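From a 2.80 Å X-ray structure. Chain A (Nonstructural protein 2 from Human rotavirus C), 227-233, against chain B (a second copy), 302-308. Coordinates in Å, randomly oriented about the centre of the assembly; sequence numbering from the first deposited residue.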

ATOM      1  N   LEU A 227      12.607 -26.384  31.114  1.00 32.28           N
ATOM      2  CA  LEU A 227      11.556 -26.238  32.115  1.00 33.50           C
ATOM      3  C   LEU A 227      11.511 -27.466  33.010  1.00 36.02           C
ATOM      4  O   LEU A 227      11.675 -28.591  32.529  1.00 34.51           O
ATOM      5  CB  LEU A 227      10.187 -26.057  31.447  1.00 31.65           C
ATOM      6  CG  LEU A 227       9.586 -24.665  31.200  1.00 27.80           C
ATOM      7  CD1 LEU A 227      10.539 -23.592  31.659  1.00 26.39           C
ATOM      8  CD2 LEU A 227       9.250 -24.515  29.729  1.00 26.40           C
ATOM      9  N   HIS A 228      11.291 -27.254  34.310  1.00 38.34           N
ATOM     10  CA  HIS A 228      11.215 -28.372  35.248  1.00 39.99           C
ATOM     11  C   HIS A 228      10.206 -29.392  34.723  1.00 42.05           C
ATOM     12  O   HIS A 228      10.396 -30.605  34.856  1.00 43.55           O
ATOM     13  CB  HIS A 228      10.791 -27.889  36.639  1.00 39.33           C
ATOM     14  CG  HIS A 228      11.833 -27.075  37.348  1.00 37.12           C
ATOM     15  ND1 HIS A 228      13.143 -27.484  37.470  1.00 34.65           N
ATOM     16  CD2 HIS A 228      11.747 -25.894  38.006  1.00 35.78           C
ATOM     17  CE1 HIS A 228      13.818 -26.592  38.174  1.00 34.93           C
ATOM     18  NE2 HIS A 228      12.994 -25.618  38.511  1.00 34.53           N
ATOM     19  N   SER A 229       9.140 -28.889  34.110  1.00 42.93           N
ATOM     20  CA  SER A 229       8.105 -29.742  33.541  1.00 43.31           C
ATOM     21  C   SER A 229       8.599 -30.374  32.245  1.00 43.24           C
ATOM     22  O   SER A 229       7.820 -30.651  31.349  1.00 43.05           O
ATOM     23  CB  SER A 229       6.850 -28.920  33.249  1.00 44.51           C
ATOM     24  OG  SER A 229       7.080 -27.991  32.202  1.00 44.40           O
ATOM     25  N   GLN A 230       9.900 -30.590  32.141  1.00 45.10           N
ATOM     26  CA  GLN A 230      10.479 -31.187  30.940  1.00 46.64           C
ATOM     27  C   GLN A 230      11.689 -31.996  31.332  1.00 46.87           C
ATOM     28  O   GLN A 230      12.175 -32.818  30.567  1.00 47.32           O
ATOM     29  CB  GLN A 230      10.930 -30.108  29.958  1.00 47.19           C
ATOM     30  CG  GLN A 230       9.828 -29.226  29.425  1.00 46.75           C
ATOM     31  CD  GLN A 230       8.848 -29.992  28.580  1.00 47.41           C
ATOM     32  OE1 GLN A 230       9.239 -30.730  27.662  1.00 47.71           O
ATOM     33  NE2 GLN A 230       7.562 -29.820  28.871  1.00 45.12           N
ATOM     34  N   LEU A 231      12.181 -31.733  32.532  1.00 47.72           N
ATOM     35  CA  LEU A 231      13.350 -32.415  33.055  1.00 48.79           C
ATOM     36  C   LEU A 231      13.290 -33.929  32.801  1.00 49.74           C
ATOM     37  O   LEU A 231      14.289 -34.524  32.400  1.00 49.80           O
ATOM     38  CB  LEU A 231      13.491 -32.093  34.548  1.00 46.50           C
ATOM     39  CG  LEU A 231      14.865 -32.267  35.194  1.00 45.56           C
ATOM     40  CD1 LEU A 231      15.963 -31.764  34.270  1.00 45.66           C
ATOM     41  CD2 LEU A 231      14.885 -31.516  36.508  1.00 44.12           C
ATOM     42  N   MET A 232      12.127 -34.544  33.019  1.00 51.39           N
ATOM     43  CA  MET A 232      11.971 -35.981  32.779  1.00 53.50           C
ATOM     44  C   MET A 232      12.334 -36.328  31.336  1.00 54.24           C
ATOM     45  O   MET A 232      13.292 -37.055  31.084  1.00 54.90           O
ATOM     46  CB  MET A 232      10.531 -36.427  33.050  1.00 54.70           C
ATOM     47  CG  MET A 232      10.232 -36.755  34.504  1.00 58.22           C
ATOM     48  SD  MET A 232      11.169 -38.168  35.130  1.00 60.39           S
ATOM     49  CE  MET A 232      10.242 -39.485  34.375  1.00 61.10           C
ATOM     50  N   SER A 233      11.554 -35.800  30.396  1.00 53.92           N
ATOM     51  CA  SER A 233      11.765 -36.022  28.968  1.00 53.33           C
ATOM     52  C   SER A 233      13.226 -36.070  28.560  1.00 53.04           C
ATOM     53  O   SER A 233      13.680 -37.038  27.964  1.00 52.98           O
ATOM     54  CB  SER A 233      11.067 -34.929  28.176  1.00 52.50           C
ATOM     55  OG  SER A 233       9.704 -34.876  28.536  1.00 55.06           O
TER
ATOM     56  N   ILE B 302       5.790 -27.343  44.402  1.00 49.61           N
ATOM     57  CA  ILE B 302       5.323 -27.081  43.044  1.00 48.04           C
ATOM     58  C   ILE B 302       6.386 -27.483  42.022  1.00 47.82           C
ATOM     59  O   ILE B 302       6.076 -28.057  40.980  1.00 46.80           O
ATOM     60  CB  ILE B 302       5.032 -25.585  42.825  1.00 46.89           C
ATOM     61  CG1 ILE B 302       3.883 -25.127  43.719  1.00 46.09           C
ATOM     62  CG2 ILE B 302       4.707 -25.333  41.365  1.00 47.70           C
ATOM     63  CD1 ILE B 302       3.574 -23.636  43.615  1.00 44.77           C
ATOM     64  N   GLU B 303       7.638 -27.173  42.340  1.00 48.07           N
ATOM     65  CA  GLU B 303       8.754 -27.459  41.456  1.00 49.24           C
ATOM     66  C   GLU B 303       9.003 -28.935  41.222  1.00 50.45           C
ATOM     67  O   GLU B 303       9.026 -29.385  40.082  1.00 51.46           O
ATOM     68  CB  GLU B 303      10.029 -26.824  41.996  1.00 49.01           C
ATOM     69  CG  GLU B 303      11.142 -26.821  40.984  1.00 50.27           C
ATOM     70  CD  GLU B 303      12.472 -26.444  41.572  1.00 51.08           C
ATOM     71  OE1 GLU B 303      12.552 -25.398  42.248  1.00 52.65           O
ATOM     72  OE2 GLU B 303      13.444 -27.193  41.351  1.00 51.99           O
ATOM     73  N   SER B 304       9.208 -29.690  42.295  1.00 52.65           N
ATOM     74  CA  SER B 304       9.458 -31.119  42.161  1.00 54.27           C
ATOM     75  C   SER B 304       8.217 -31.854  41.671  1.00 55.05           C
ATOM     76  O   SER B 304       8.330 -32.948  41.123  1.00 56.53           O
ATOM     77  CB  SER B 304       9.915 -31.703  43.488  1.00 55.43           C
ATOM     78  OG  SER B 304       8.942 -31.453  44.477  1.00 59.66           O
ATOM     79  N   ASP B 305       7.036 -31.278  41.883  1.00 54.79           N
ATOM     80  CA  ASP B 305       5.812 -31.911  41.391  1.00 55.35           C
ATOM     81  C   ASP B 305       5.810 -31.774  39.872  1.00 55.48           C
ATOM     82  O   ASP B 305       5.368 -32.672  39.160  1.00 55.67           O
ATOM     83  CB  ASP B 305       4.546 -31.248  41.958  1.00 55.01           C
ATOM     84  CG  ASP B 305       4.126 -31.823  43.304  1.00 55.39           C
ATOM     85  OD1 ASP B 305       4.682 -32.866  43.720  1.00 55.78           O
ATOM     86  OD2 ASP B 305       3.228 -31.232  43.942  1.00 53.17           O
ATOM     87  N   LEU B 306       6.302 -30.638  39.383  1.00 56.20           N
ATOM     88  CA  LEU B 306       6.376 -30.383  37.951  1.00 55.93           C
ATOM     89  C   LEU B 306       7.423 -31.308  37.347  1.00 56.70           C
ATOM     90  O   LEU B 306       7.223 -31.860  36.268  1.00 56.82           O
ATOM     91  CB  LEU B 306       6.733 -28.914  37.682  1.00 55.21           C
ATOM     92  CG  LEU B 306       5.578 -27.901  37.558  1.00 54.57           C
ATOM     93  CD1 LEU B 306       6.069 -26.486  37.779  1.00 54.17           C
ATOM     94  CD2 LEU B 306       4.954 -28.017  36.188  1.00 54.08           C
ATOM     95  N   ILE B 307       8.534 -31.488  38.051  1.00 57.51           N
ATOM     96  CA  ILE B 307       9.599 -32.363  37.573  1.00 59.48           C
ATOM     97  C   ILE B 307       9.119 -33.800  37.589  1.00 62.23           C
ATOM     98  O   ILE B 307       9.316 -34.547  36.635  1.00 63.12           O
ATOM     99  CB  ILE B 307      10.831 -32.325  38.482  1.00 58.86           C
ATOM    100  CG1 ILE B 307      11.385 -30.902  38.583  1.00 57.85           C
ATOM    101  CG2 ILE B 307      11.875 -33.298  37.956  1.00 57.90           C
ATOM    102  CD1 ILE B 307      12.561 -30.778  39.549  1.00 57.56           C
ATOM    103  N   SER B 308       8.489 -34.166  38.701  1.00 65.50           N
ATOM    104  CA  SER B 308       7.979 -35.510  38.948  1.00 67.27           C
ATOM    105  C   SER B 308       6.465 -35.611  38.813  1.00 69.35           C
ATOM    106  O   SER B 308       5.755 -35.491  39.814  1.00 70.72           O
ATOM    107  CB  SER B 308       8.374 -35.932  40.365  1.00 66.53           C
ATOM    108  OG  SER B 308       7.936 -37.240  40.676  1.00 67.41           O
TER

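How do the two backbones meet? The last turns of a chain B helix, ending at Ile B307, lie against a bend in chain A that leads into a helix beginning at Leu A231. They come closest where His A228 CA lies 4.9 Å from Ile B307 CA and Ser A229 CA lies 4.8 Å from Leu B306 CA. No hydrogen bond crosses between the stretches; the contacts are van der Waals packing, CA-H...O approaches and one CH-pi contact.

What does His A228 contribute? The CA-to-CB bond of His A228 points toward chain B, and Glu B303 CG lies over one face of the His A228 ring, 3.5 Å from its centroid, so that a slightly polarized methylene meets the pi cloud. The carboxylate adds no hydrogen bond: His A228 NE2 and Glu B303 OE2 are 3.3 Å apart but poorly angled, and NE2 is satisfied elsewhere in the structure. At the root of the ring, His A228 CB rests 3.6 Å from Ile B307 CG1.

How do the main chains touch without a conventional hydrogen bond? Two CA-H...O contacts run in opposite senses. Ile B307 CA approaches His A228 O at 3.3 Å, while Ser A229 CA approaches Leu B306 O at 3.6 Å, both with fairly straight angles at the hydrogen. His A228 O also accepts from Leu A231 N at 3.1 Å, a bond within chain A. Next to this pair of contacts, Ser A229 CB packs 3.6 Å from Leu B306 CD2.

What closes the contact beyond Ser A229? Gln A230 turns away, and the chain A helix then brings Leu A231 back toward chain B. Leu A231 CD2 meets Ile B307 CG2 at 3.8 Å, an apolar pairing that helps bury both residues. Met A232, directed sideways, sets Met A232 CG 3.2 Å from Ile B307 O, a tight approach to a backbone carbonyl at the helix's end.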